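Side-chain contacts in 1-deoxy-D-xylulose 5-phosphate reductoisomerase (Zymomonas mobilis, PDB 1R0K), which catalyses the NADPH-dependent rearrangement and reduction of 1-deoxy-D-xylulose 5-phosphate to 2-C-methyl-D-erythritol 4-phosphate, using a divalent metal ion, in isoprenoid biosynthesis: residues A123-L128 and P148-H153; S127-G132 and K218-I223; A155-F160 and I270-A275; A105-T110 and D367-D372; E224-F229 and E234-L239. One frame throughout, in Å; residues are numbered along the deposited sequence.

From the N terminus, the chain first lays down most of the parallel Rossmann sheet. Residues 105-110, at the start of helix 107-115, wait longest for their partner: contact 4 closes only when helix 365-385 returns from the far end of the chain, and contacts 1, 2, 3 and 5 all fall within that span. Contact 1 closes a short loop across the edge of the sheet. Contact 2 starts from the same helix 126-129 and reaches helix 216-229. Contact 3, from helix 151-159 to helix 267-275, crosses contact 2 and encloses contact 5, the short link from helix 216-229 to the four-stranded mixed sheet. Contacts 1 and 2 adjoin at the predicted metal and substrate residues.

Contact 1 of 5, residues A123-L128 and P148-H153; sequences ANKESL and PVDSEH
A single water is gripped by three groups where the two segments meet: it donates to Ala123 O at 2.7 Å and to Asp150 OD1 at 2.8 Å, and accepts from Lys125 NZ at 2.6 Å. The other carboxylate oxygen faces the lysine more loosely, Asp150 OD2 lying 3.7 Å from Lys125 NZ in a long salt bridge. The two side chains cross at about a right angle. Lys125 runs extended as far as CE and then bends at chi4 (65°), which turns its ammonium toward the water. Behind this polar cluster, Ala123 CB rests on Val149 CB at 4.1 Å, a small apolar contact just past the ends of the neighbouring parallel strands 119-122 and 145-148. Within 123-128, Asn124 OD1 takes both Ser127 N (2.8 Å), a capping bond almost in line with the carbonyl, and Ser127 OG (2.6 Å), tilted out of its plane. The water and the long pair connect two side chains predicted to bind manganese (Asp150) and substrate (Lys125); lysine and carboxylate are thus coupled mainly through the water and only loosely by direct contact.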
# COMPACT_ATOMS: atom_id res chain seq x y z
N ALA B 123 -10.85 -1.61 -19.01
CA ALA B 123 -10.64 -0.17 -19.13
C ALA B 123 -11.96 0.51 -19.51
O ALA B 123 -12.22 1.64 -19.10
CB ALA B 123 -9.57 0.10 -20.19
N ASN B 124 -12.79 -0.18 -20.29
CA ASN B 124 -14.09 0.36 -20.71
C ASN B 124 -14.91 0.71 -19.47
O ASN B 124 -15.14 -0.13 -18.60
CB ASN B 124 -14.84 -0.68 -21.56
CG ASN B 124 -16.27 -0.26 -21.87
OD1 ASN B 124 -17.19 -0.52 -21.09
ND2 ASN B 124 -16.47 0.40 -23.00
N LYS B 125 -15.36 1.96 -19.39
CA LYS B 125 -16.13 2.43 -18.23
C LYS B 125 -17.62 2.09 -18.22
O LYS B 125 -18.20 1.83 -17.16
CB LYS B 125 -15.96 3.95 -18.09
CG LYS B 125 -14.51 4.39 -17.91
CD LYS B 125 -14.41 5.91 -17.85
CE LYS B 125 -12.98 6.36 -17.60
NZ LYS B 125 -12.08 5.99 -18.72
N GLU B 126 -18.25 2.09 -19.39
CA GLU B 126 -19.68 1.79 -19.47
C GLU B 126 -19.99 0.40 -18.90
O GLU B 126 -21.07 0.17 -18.34
CB GLU B 126 -20.18 1.86 -20.92
CG GLU B 126 -20.31 3.27 -21.49
CD GLU B 126 -18.97 3.97 -21.68
OE1 GLU B 126 -17.94 3.27 -21.82
OE2 GLU B 126 -18.96 5.22 -21.72
N SER B 127 -19.04 -0.51 -19.04
CA SER B 127 -19.22 -1.87 -18.55
C SER B 127 -19.67 -1.92 -17.10
O SER B 127 -20.58 -2.68 -16.76
CB SER B 127 -17.92 -2.66 -18.70
OG SER B 127 -17.61 -2.87 -20.07
N LEU B 128 -19.07 -1.10 -16.24
CA LEU B 128 -19.45 -1.11 -14.83
C LEU B 128 -20.35 0.06 -14.44
O LEU B 128 -21.13 -0.04 -13.49
CB LEU B 128 -18.20 -1.13 -13.95
CG LEU B 128 -17.31 -2.35 -14.20
CD1 LEU B 128 -16.13 -2.34 -13.24
CD2 LEU B 128 -18.13 -3.63 -14.04
N PRO B 148 -9.18 -4.35 -12.98
CA PRO B 148 -9.44 -2.96 -13.35
C PRO B 148 -8.17 -2.24 -13.79
O PRO B 148 -7.14 -2.32 -13.11
CB PRO B 148 -10.03 -2.37 -12.07
CG PRO B 148 -9.28 -3.13 -10.99
CD PRO B 148 -9.30 -4.55 -11.52
N VAL B 149 -8.26 -1.53 -14.91
CA VAL B 149 -7.11 -0.83 -15.48
C VAL B 149 -6.91 0.62 -15.06
O VAL B 149 -5.77 1.07 -14.89
CB VAL B 149 -7.19 -0.89 -17.02
CG1 VAL B 149 -6.10 -0.02 -17.65
CG2 VAL B 149 -7.05 -2.33 -17.49
N ASP B 150 -8.00 1.37 -14.90
CA ASP B 150 -7.88 2.77 -14.53
C ASP B 150 -7.14 3.00 -13.21
O ASP B 150 -7.20 2.19 -12.29
CB ASP B 150 -9.26 3.43 -14.53
CG ASP B 150 -9.86 3.50 -15.94
OD1 ASP B 150 -9.09 3.38 -16.92
OD2 ASP B 150 -11.09 3.67 -16.07
N SER B 151 -6.43 4.13 -13.13
CA SER B 151 -5.60 4.49 -11.98
C SER B 151 -6.13 4.27 -10.58
O SER B 151 -5.47 3.63 -9.77
CB SER B 151 -5.15 5.94 -12.10
OG SER B 151 -4.33 6.11 -13.23
N GLU B 152 -7.30 4.81 -10.28
CA GLU B 152 -7.86 4.65 -8.94
C GLU B 152 -8.27 3.22 -8.64
O GLU B 152 -7.99 2.69 -7.56
CB GLU B 152 -9.08 5.56 -8.77
CG GLU B 152 -8.79 7.06 -8.80
CD GLU B 152 -8.62 7.62 -10.20
OE1 GLU B 152 -9.00 6.95 -11.19
OE2 GLU B 152 -8.11 8.75 -10.32
N HIS B 153 -8.94 2.58 -9.59
CA HIS B 153 -9.40 1.22 -9.39
C HIS B 153 -8.25 0.24 -9.27
O HIS B 153 -8.31 -0.67 -8.45
CB HIS B 153 -10.32 0.80 -10.54
CG HIS B 153 -11.53 1.66 -10.67
ND1 HIS B 153 -12.06 2.02 -11.89
CD2 HIS B 153 -12.29 2.27 -9.73
CE1 HIS B 153 -13.10 2.81 -11.69
NE2 HIS B 153 -13.26 2.98 -10.39
O HOH W 1 -10.69 3.87 -19.17

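Contact 2 of 5, residues S127-G132 and K218-I223; sequences SLVSAG and KGLELI
Val129 and Leu220 bring two helices together, the short helix 126-129 that follows the Rossmann strand 119-122 and the long helix 216-229, which carries predicted substrate and metal ligands. The side chains that meet are all apolar, and all are buried. Val129 sits with CG1 trans to its own backbone nitrogen (chi1 171°), and its two methyls divide the work: CG1 meets Leu220 CD2 at 3.8 Å, while Val129 CG2 lies against the backbone of Leu220, 3.8 Å from Leu220 O. In Leu220 it is CG that stands trans to the carbonyl carbon (chi1 -58°); chi2 (176°) sends CD1 on in the extended direction, and the other branch, CD2, meets the valine. The two side chains cross obliquely. One turn further along, Ile223 directs its CB at the shorter helix. Here the branch methyl CG2 does the touching, 4.0 Å from Val129 CA, in the place where the backbones come closest. Met325 of helix 321-337 packs on both Leu220 and Ile223, and Asn326 of that helix on Val129. Another side of helix 216-229 is polar: Lys218 NZ forms a hydrogen-bonded salt bridge to the syn side of Glu221 OE1 at 2.7 Å, and a second salt bridge to Glu152. Back at the apolar interface, Ile223 CG2 also rests 4.0 Å from Leu128 O, a methyl against a carbonyl oxygen.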
# COMPACT_ATOMS: atom_id res chain seq x y z
N SER B 127 -19.04 -0.51 -19.04
CA SER B 127 -19.22 -1.87 -18.55
C SER B 127 -19.67 -1.92 -17.10
O SER B 127 -20.58 -2.68 -16.76
CB SER B 127 -17.92 -2.66 -18.70
OG SER B 127 -17.61 -2.87 -20.07
N LEU B 128 -19.07 -1.10 -16.24
CA LEU B 128 -19.45 -1.11 -14.83
C LEU B 128 -20.35 0.06 -14.44
O LEU B 128 -21.13 -0.04 -13.49
CB LEU B 128 -18.20 -1.13 -13.95
CG LEU B 128 -17.31 -2.35 -14.20
CD1 LEU B 128 -16.13 -2.34 -13.24
CD2 LEU B 128 -18.13 -3.63 -14.04
N VAL B 129 -20.25 1.16 -15.16
CA VAL B 129 -21.09 2.31 -14.86
C VAL B 129 -22.52 2.04 -15.29
O VAL B 129 -23.46 2.24 -14.52
CB VAL B 129 -20.59 3.57 -15.61
CG1 VAL B 129 -21.62 4.70 -15.45
CG2 VAL B 129 -19.25 4.01 -15.05
N SER B 130 -22.69 1.57 -16.52
CA SER B 130 -24.02 1.33 -17.05
C SER B 130 -24.52 -0.11 -16.92
O SER B 130 -25.71 -0.34 -16.73
CB SER B 130 -24.07 1.76 -18.51
OG SER B 130 -23.64 3.11 -18.64
N ALA B 131 -23.61 -1.08 -17.01
CA ALA B 131 -23.99 -2.48 -16.92
C ALA B 131 -23.24 -3.24 -15.83
O ALA B 131 -22.99 -4.44 -15.97
CB ALA B 131 -23.78 -3.16 -18.27
N GLY B 132 -22.89 -2.55 -14.75
CA GLY B 132 -22.15 -3.17 -13.66
C GLY B 132 -22.71 -4.49 -13.13
O GLY B 132 -21.97 -5.47 -12.99
N LYS B 218 -15.40 11.50 -11.23
CA LYS B 218 -15.24 10.89 -9.92
C LYS B 218 -16.48 10.13 -9.49
O LYS B 218 -16.39 9.09 -8.85
CB LYS B 218 -14.91 11.93 -8.84
CG LYS B 218 -13.45 12.28 -8.76
CD LYS B 218 -12.59 11.05 -8.49
CE LYS B 218 -11.22 11.26 -9.07
NZ LYS B 218 -10.31 10.11 -8.89
N GLY B 219 -17.65 10.68 -9.84
CA GLY B 219 -18.89 10.02 -9.49
C GLY B 219 -19.00 8.69 -10.20
O GLY B 219 -19.43 7.70 -9.63
N LEU B 220 -18.58 8.67 -11.47
CA LEU B 220 -18.63 7.45 -12.26
C LEU B 220 -17.62 6.44 -11.72
O LEU B 220 -17.87 5.24 -11.70
CB LEU B 220 -18.34 7.76 -13.73
CG LEU B 220 -19.31 8.78 -14.34
CD1 LEU B 220 -18.90 9.10 -15.76
CD2 LEU B 220 -20.72 8.22 -14.31
N GLU B 221 -16.47 6.94 -11.28
CA GLU B 221 -15.44 6.09 -10.71
C GLU B 221 -15.96 5.42 -9.44
O GLU B 221 -15.66 4.26 -9.17
CB GLU B 221 -14.19 6.91 -10.40
CG GLU B 221 -13.34 7.17 -11.63
CD GLU B 221 -12.21 8.14 -11.36
OE1 GLU B 221 -11.70 8.16 -10.23
OE2 GLU B 221 -11.83 8.88 -12.30
N LEU B 222 -16.75 6.15 -8.67
CA LEU B 222 -17.31 5.61 -7.44
C LEU B 222 -18.26 4.47 -7.77
O LEU B 222 -18.27 3.43 -7.10
CB LEU B 222 -18.09 6.70 -6.70
CG LEU B 222 -18.86 6.26 -5.47
CD1 LEU B 222 -17.91 5.67 -4.43
CD2 LEU B 222 -19.62 7.45 -4.89
N ILE B 223 -19.06 4.67 -8.81
CA ILE B 223 -20.01 3.65 -9.22
C ILE B 223 -19.26 2.40 -9.65
O ILE B 223 -19.59 1.30 -9.22
CB ILE B 223 -20.90 4.16 -10.37
CG1 ILE B 223 -21.81 5.28 -9.85
CG2 ILE B 223 -21.73 3.02 -10.95
CD1 ILE B 223 -22.64 5.95 -10.92

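Contact 3 of 5, residues A155-F160 and I270-A275; sequences AIFQCF and IGHTLA
His272 meets two side chains of helix 151-159, one over a face and one at its edge. The Gln158 amide lies stacked on the imidazole with the two planes only 2° apart. Gln158 CG stands over the same ring, 3.4 Å from His272 CD2 and 3.7 Å from the ring centroid in a CH-pi contact, while Gln158 NE2 comes to 3.6 Å from His272 CG. The two chains arrive from opposite directions, Gln158 extended beyond CG and His272 swung out with CG trans to its backbone N (chi1 164°). The Phe157 contact is narrower, confined to one end of the imidazole: Phe157 CD1 comes to 3.5 Å from His272 CE1, but the rings meet obliquely, with planes at 72° and centroids 5.5 Å apart. Phe157 and Gln158 are both partly exposed, whereas the histidine is buried and also packs on Asp254 of the second subunit, at the dimer interface. The amide is fixed at its polar end too, NE2 donating to Asn154 OD1, and OE1 bonded to Arg279 NH1 of its own chain and to Ser256 OG of the second subunit. Those bonds hold the amide's rotation and keep its flat surface over the imidazole.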
# COMPACT_ATOMS: atom_id res chain seq x y z
N ALA B 155 -5.28 0.96 -8.25
CA ALA B 155 -4.63 1.29 -6.98
C ALA B 155 -5.39 0.61 -5.85
O ALA B 155 -4.80 0.04 -4.93
CB ALA B 155 -4.63 2.81 -6.77
N ILE B 156 -6.72 0.69 -5.91
CA ILE B 156 -7.55 0.06 -4.88
C ILE B 156 -7.32 -1.45 -4.93
O ILE B 156 -7.10 -2.09 -3.90
CB ILE B 156 -9.03 0.35 -5.10
CG1 ILE B 156 -9.28 1.86 -4.93
CG2 ILE B 156 -9.88 -0.45 -4.11
CD1 ILE B 156 -10.67 2.32 -5.33
N PHE B 157 -7.35 -2.01 -6.13
CA PHE B 157 -7.14 -3.43 -6.30
C PHE B 157 -5.81 -3.92 -5.68
O PHE B 157 -5.77 -4.97 -5.04
CB PHE B 157 -7.19 -3.77 -7.79
CG PHE B 157 -7.16 -5.23 -8.07
CD1 PHE B 157 -5.97 -5.94 -8.03
CD2 PHE B 157 -8.34 -5.92 -8.33
CE1 PHE B 157 -5.95 -7.31 -8.26
CE2 PHE B 157 -8.33 -7.28 -8.56
CZ PHE B 157 -7.14 -7.98 -8.53
N GLN B 158 -4.74 -3.15 -5.86
CA GLN B 158 -3.43 -3.53 -5.32
C GLN B 158 -3.35 -3.43 -3.80
O GLN B 158 -2.45 -3.98 -3.19
CB GLN B 158 -2.32 -2.66 -5.94
CG GLN B 158 -2.08 -2.93 -7.43
CD GLN B 158 -0.82 -2.26 -7.95
OE1 GLN B 158 0.23 -2.30 -7.31
NE2 GLN B 158 -0.91 -1.67 -9.14
N CYS B 159 -4.31 -2.74 -3.19
CA CYS B 159 -4.35 -2.56 -1.74
C CYS B 159 -5.55 -3.26 -1.09
O CYS B 159 -5.74 -3.16 0.12
CB CYS B 159 -4.43 -1.07 -1.40
SG CYS B 159 -3.11 -0.04 -2.07
N PHE B 160 -6.34 -3.96 -1.90
CA PHE B 160 -7.57 -4.63 -1.46
C PHE B 160 -7.41 -6.08 -0.99
O PHE B 160 -6.68 -6.86 -1.60
CB PHE B 160 -8.59 -4.59 -2.61
CG PHE B 160 -9.99 -4.93 -2.20
CD1 PHE B 160 -10.82 -3.96 -1.64
CD2 PHE B 160 -10.49 -6.22 -2.38
CE1 PHE B 160 -12.14 -4.28 -1.26
CE2 PHE B 160 -11.80 -6.55 -2.00
CZ PHE B 160 -12.63 -5.57 -1.44
N ILE B 270 -1.38 -0.89 -16.07
CA ILE B 270 -1.55 -1.87 -17.14
C ILE B 270 -0.59 -3.02 -16.89
O ILE B 270 -0.98 -4.19 -16.94
CB ILE B 270 -1.27 -1.25 -18.54
CG1 ILE B 270 -2.36 -0.23 -18.90
CG2 ILE B 270 -1.26 -2.35 -19.61
CD1 ILE B 270 -2.08 0.54 -20.17
N GLY B 271 0.67 -2.69 -16.60
CA GLY B 271 1.66 -3.71 -16.33
C GLY B 271 1.20 -4.63 -15.21
O GLY B 271 1.48 -5.83 -15.22
N HIS B 272 0.50 -4.07 -14.23
CA HIS B 272 0.01 -4.87 -13.12
C HIS B 272 -1.04 -5.87 -13.60
O HIS B 272 -1.03 -7.03 -13.19
CB HIS B 272 -0.59 -3.96 -12.02
CG HIS B 272 -1.45 -4.69 -11.03
ND1 HIS B 272 -2.78 -4.96 -11.25
CD2 HIS B 272 -1.16 -5.21 -9.81
CE1 HIS B 272 -3.28 -5.61 -10.22
NE2 HIS B 272 -2.31 -5.78 -9.33
N THR B 273 -1.95 -5.43 -14.47
CA THR B 273 -3.00 -6.34 -14.94
C THR B 273 -2.45 -7.37 -15.91
O THR B 273 -2.93 -8.49 -15.98
CB THR B 273 -4.17 -5.58 -15.61
OG1 THR B 273 -3.73 -5.01 -16.85
CG2 THR B 273 -4.68 -4.46 -14.70
N LEU B 274 -1.42 -6.98 -16.66
CA LEU B 274 -0.81 -7.87 -17.64
C LEU B 274 -0.00 -8.99 -16.98
O LEU B 274 -0.10 -10.15 -17.38
CB LEU B 274 0.08 -7.05 -18.60
CG LEU B 274 0.76 -7.85 -19.72
CD1 LEU B 274 -0.29 -8.59 -20.54
CD2 LEU B 274 1.57 -6.91 -20.61
N ALA B 275 0.76 -8.65 -15.94
CA ALA B 275 1.57 -9.65 -15.26
C ALA B 275 0.83 -10.46 -14.18
O ALA B 275 1.23 -11.58 -13.87
CB ALA B 275 2.80 -8.98 -14.64

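Contact 4 of 5, residues A105-T110 and D367-D372; sequences AGLKAT and DVFAID
Helix 107-115 and helix 365-385 stay well apart here, with Leu107 CA and Phe369 CA, the nearest pair, 9.3 Å from each other, and side chains bridge the distance. Phe369 and Leu107 do most of it, the two side chains passing alongside one another and pointing opposite ways: Leu107 CD1 lies 3.6 Å from Phe369 CE2, and Leu107 CB 4.1 Å from Phe369 CZ. The same leucine methyl touches Val368 CG1 at 4.1 Å. Here the long C-terminal helix is laid against a helix of the NADPH-binding Rossmann domain, at the N-terminal end of helix 107-115, which follows strand 96-99. Lys108 approaches the ring at its edge and in its plane, CE 4.0 Å from Phe369 CE1. A bend at chi2 (-70°) carries the lysine chain along the ring, and its ammonium ends in a salt bridge with Glu366 of the same C-terminal helix. At the helix start, Gly106 O takes two bonds, from Thr110 N and, at 2.7 Å, from Thr110 OG1.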
# COMPACT_ATOMS: atom_id res chain seq x y z
N ALA B 105 -20.35 1.14 -27.27
CA ALA B 105 -19.92 0.35 -28.41
C ALA B 105 -18.94 -0.75 -28.01
O ALA B 105 -18.63 -1.64 -28.80
CB ALA B 105 -19.29 1.25 -29.47
N GLY B 106 -18.44 -0.69 -26.79
CA GLY B 106 -17.50 -1.69 -26.33
C GLY B 106 -18.12 -2.72 -25.42
O GLY B 106 -17.48 -3.72 -25.08
N LEU B 107 -19.38 -2.50 -25.02
CA LEU B 107 -20.07 -3.42 -24.12
C LEU B 107 -20.15 -4.87 -24.60
O LEU B 107 -19.81 -5.81 -23.87
CB LEU B 107 -21.48 -2.91 -23.82
CG LEU B 107 -21.60 -1.62 -22.99
CD1 LEU B 107 -23.06 -1.26 -22.83
CD2 LEU B 107 -20.94 -1.82 -21.62
N LYS B 108 -20.61 -5.06 -25.84
CA LYS B 108 -20.77 -6.39 -26.41
C LYS B 108 -19.49 -7.23 -26.43
O LYS B 108 -19.50 -8.39 -26.01
CB LYS B 108 -21.32 -6.29 -27.83
CG LYS B 108 -22.81 -6.06 -27.91
CD LYS B 108 -23.56 -7.31 -27.48
CE LYS B 108 -25.05 -7.16 -27.72
NZ LYS B 108 -25.78 -8.41 -27.36
N ALA B 109 -18.40 -6.65 -26.92
CA ALA B 109 -17.13 -7.37 -26.98
C ALA B 109 -16.59 -7.62 -25.58
O ALA B 109 -16.03 -8.68 -25.30
CB ALA B 109 -16.12 -6.57 -27.80
N THR B 110 -16.75 -6.63 -24.71
CA THR B 110 -16.27 -6.75 -23.33
C THR B 110 -16.98 -7.90 -22.63
O THR B 110 -16.35 -8.75 -22.01
CB THR B 110 -16.50 -5.43 -22.56
OG1 THR B 110 -15.75 -4.38 -23.18
CG2 THR B 110 -16.06 -5.57 -21.11
N ASP B 367 -31.16 -4.34 -22.81
CA ASP B 367 -31.91 -3.41 -21.96
C ASP B 367 -31.06 -2.17 -21.68
O ASP B 367 -31.57 -1.05 -21.65
CB ASP B 367 -32.28 -4.06 -20.62
CG ASP B 367 -33.31 -5.16 -20.76
OD1 ASP B 367 -34.07 -5.16 -21.75
OD2 ASP B 367 -33.38 -6.03 -19.87
N VAL B 368 -29.76 -2.37 -21.46
CA VAL B 368 -28.86 -1.26 -21.19
C VAL B 368 -28.86 -0.28 -22.36
O VAL B 368 -29.01 0.93 -22.17
CB VAL B 368 -27.42 -1.76 -20.93
CG1 VAL B 368 -26.47 -0.58 -20.75
CG2 VAL B 368 -27.41 -2.65 -19.69
N PHE B 369 -28.70 -0.79 -23.58
CA PHE B 369 -28.70 0.05 -24.76
C PHE B 369 -30.01 0.83 -24.86
O PHE B 369 -30.01 2.02 -25.18
CB PHE B 369 -28.54 -0.80 -26.02
CG PHE B 369 -27.20 -1.46 -26.13
CD1 PHE B 369 -27.09 -2.79 -26.50
CD2 PHE B 369 -26.03 -0.74 -25.87
CE1 PHE B 369 -25.85 -3.40 -26.62
CE2 PHE B 369 -24.79 -1.34 -25.99
CZ PHE B 369 -24.69 -2.67 -26.37
N ALA B 370 -31.12 0.16 -24.57
CA ALA B 370 -32.42 0.81 -24.63
C ALA B 370 -32.50 1.93 -23.59
O ALA B 370 -33.00 3.02 -23.87
CB ALA B 370 -33.54 -0.21 -24.40
N ILE B 371 -32.02 1.65 -22.39
CA ILE B 371 -32.02 2.64 -21.32
C ILE B 371 -31.14 3.82 -21.69
O ILE B 371 -31.51 4.97 -21.49
CB ILE B 371 -31.51 2.02 -20.01
CG1 ILE B 371 -32.51 0.97 -19.53
CG2 ILE B 371 -31.30 3.11 -18.96
CD1 ILE B 371 -32.03 0.18 -18.34
N ASP B 372 -29.96 3.53 -22.24
CA ASP B 372 -29.04 4.59 -22.64
C ASP B 372 -29.71 5.47 -23.69
O ASP B 372 -29.68 6.70 -23.60
CB ASP B 372 -27.76 3.99 -23.23
CG ASP B 372 -26.69 5.04 -23.49
OD1 ASP B 372 -25.98 5.42 -22.54
OD2 ASP B 372 -26.57 5.50 -24.65

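Contact 5 of 5, residues E224-F229 and E234-L239; sequences EAFHLF and EKFEIL
This is a buried contact made by apolar side chains, between a helix and the strand at the edge of the mixed sheet as counted within this chain: the last turns of helix 216-229 lie against the beginning of strand 236-240, and only four residues separate the two segments. Phe236 carries it from the strand side. Its ring, set with CG trans to the carbonyl carbon (chi1 -75°), reaches over to the helix with its far end leading, so that CE2 and CZ make the closest approaches. Phe236 CE2 meets Ala225 CB at 3.6 Å, and Phe236 CZ lies 3.8 Å from Ala225 O and 3.9 Å from Phe226 CA. The phenylalanine therefore rests on helix backbone as much as on side chains, its ring coming right up to the alanine methyl and the backbone beside it. Phe226 adds a lighter touch: Phe236 CE1 stands at the edge of its ring, near the ring plane, at 4.3 Å from Phe226 CD1. The backbones themselves remain apart, Phe226 CA and Phe236 CA being 8.3 Å from each other. Behind Phe236 the mixed sheet continues with strand 168-175, whose Ile171 and Ile173 pack on the same side chain. His153 packs on Ala225 from helix 151-159, so the helix end meets both that helix and the sheet, while Leu128 of helix 126-129 touches Leu228.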
# COMPACT_ATOMS: atom_id res chain seq x y z
N GLU B 224 -18.23 2.58 -10.47
CA GLU B 224 -17.43 1.45 -10.93
C GLU B 224 -16.79 0.72 -9.76
O GLU B 224 -16.77 -0.51 -9.73
CB GLU B 224 -16.32 1.93 -11.86
CG GLU B 224 -16.79 2.55 -13.16
CD GLU B 224 -15.62 3.05 -13.98
OE1 GLU B 224 -15.17 4.19 -13.75
OE2 GLU B 224 -15.14 2.28 -14.85
N ALA B 225 -16.24 1.49 -8.82
CA ALA B 225 -15.59 0.92 -7.65
C ALA B 225 -16.56 0.09 -6.83
O ALA B 225 -16.22 -0.97 -6.30
CB ALA B 225 -15.00 2.02 -6.79
N PHE B 226 -17.79 0.58 -6.73
CA PHE B 226 -18.81 -0.12 -5.96
C PHE B 226 -19.05 -1.53 -6.50
O PHE B 226 -19.18 -2.48 -5.73
CB PHE B 226 -20.12 0.68 -6.00
CG PHE B 226 -21.27 -0.01 -5.33
CD1 PHE B 226 -21.31 -0.15 -3.94
CD2 PHE B 226 -22.31 -0.56 -6.08
CE1 PHE B 226 -22.36 -0.83 -3.32
CE2 PHE B 226 -23.36 -1.24 -5.47
CZ PHE B 226 -23.38 -1.37 -4.09
N HIS B 227 -19.09 -1.68 -7.82
CA HIS B 227 -19.31 -2.99 -8.43
C HIS B 227 -18.06 -3.85 -8.40
O HIS B 227 -18.14 -5.05 -8.21
CB HIS B 227 -19.80 -2.84 -9.87
CG HIS B 227 -21.24 -2.44 -9.97
ND1 HIS B 227 -21.64 -1.16 -10.29
CD2 HIS B 227 -22.38 -3.15 -9.77
CE1 HIS B 227 -22.96 -1.10 -10.28
NE2 HIS B 227 -23.43 -2.29 -9.96
N LEU B 228 -16.90 -3.23 -8.58
CA LEU B 228 -15.65 -3.97 -8.56
C LEU B 228 -15.30 -4.59 -7.22
O LEU B 228 -14.86 -5.73 -7.15
CB LEU B 228 -14.49 -3.05 -8.95
CG LEU B 228 -14.29 -2.68 -10.42
CD1 LEU B 228 -13.32 -1.51 -10.51
CD2 LEU B 228 -13.77 -3.89 -11.18
N PHE B 229 -15.50 -3.83 -6.15
CA PHE B 229 -15.11 -4.31 -4.83
C PHE B 229 -16.19 -4.85 -3.91
O PHE B 229 -15.89 -5.41 -2.86
CB PHE B 229 -14.26 -3.21 -4.19
CG PHE B 229 -13.10 -2.80 -5.06
CD1 PHE B 229 -12.07 -3.70 -5.31
CD2 PHE B 229 -13.11 -1.59 -5.73
CE1 PHE B 229 -11.06 -3.40 -6.23
CE2 PHE B 229 -12.11 -1.27 -6.66
CZ PHE B 229 -11.08 -2.18 -6.91
N GLU B 234 -21.48 2.96 2.05
CA GLU B 234 -21.06 3.84 3.14
C GLU B 234 -19.58 3.71 3.50
O GLU B 234 -19.04 4.56 4.21
CB GLU B 234 -21.92 3.59 4.39
CG GLU B 234 -22.56 2.22 4.48
CD GLU B 234 -23.60 2.01 3.38
OE1 GLU B 234 -24.41 2.93 3.14
OE2 GLU B 234 -23.61 0.92 2.77
N LYS B 235 -18.93 2.67 3.00
CA LYS B 235 -17.51 2.47 3.29
C LYS B 235 -16.61 3.20 2.30
O LYS B 235 -15.39 3.11 2.38
CB LYS B 235 -17.16 0.98 3.29
CG LYS B 235 -17.79 0.20 4.44
CD LYS B 235 -17.09 -1.13 4.65
CE LYS B 235 -17.59 -1.84 5.90
NZ LYS B 235 -16.84 -3.10 6.15
N PHE B 236 -17.23 3.93 1.37
CA PHE B 236 -16.47 4.69 0.39
C PHE B 236 -16.32 6.14 0.80
O PHE B 236 -17.24 6.75 1.36
CB PHE B 236 -17.12 4.64 -0.99
CG PHE B 236 -16.93 3.34 -1.70
CD1 PHE B 236 -17.79 2.27 -1.46
CD2 PHE B 236 -15.88 3.17 -2.59
CE1 PHE B 236 -17.60 1.05 -2.11
CE2 PHE B 236 -15.68 1.95 -3.24
CZ PHE B 236 -16.54 0.89 -3.00
N GLU B 237 -15.15 6.69 0.51
CA GLU B 237 -14.85 8.08 0.81
C GLU B 237 -14.09 8.67 -0.37
O GLU B 237 -13.26 7.99 -0.97
CB GLU B 237 -13.96 8.20 2.05
CG GLU B 237 -14.69 8.13 3.37
CD GLU B 237 -13.73 8.14 4.54
OE1 GLU B 237 -12.63 8.71 4.39
OE2 GLU B 237 -14.09 7.58 5.60
N ILE B 238 -14.39 9.91 -0.69
CA ILE B 238 -13.67 10.58 -1.77
C ILE B 238 -12.79 11.59 -1.04
O ILE B 238 -13.26 12.32 -0.17
CB ILE B 238 -14.63 11.30 -2.73
CG1 ILE B 238 -15.52 10.28 -3.44
CG2 ILE B 238 -13.82 12.12 -3.76
CD1 ILE B 238 -16.57 10.90 -4.34
N LEU B 239 -11.51 11.59 -1.38
CA LEU B 239 -10.57 12.51 -0.75
C LEU B 239 -9.87 13.33 -1.82
O LEU B 239 -9.22 12.77 -2.71
CB LEU B 239 -9.53 11.72 0.07
CG LEU B 239 -8.38 12.51 0.72
CD1 LEU B 239 -8.91 13.46 1.79
CD2 LEU B 239 -7.38 11.54 1.34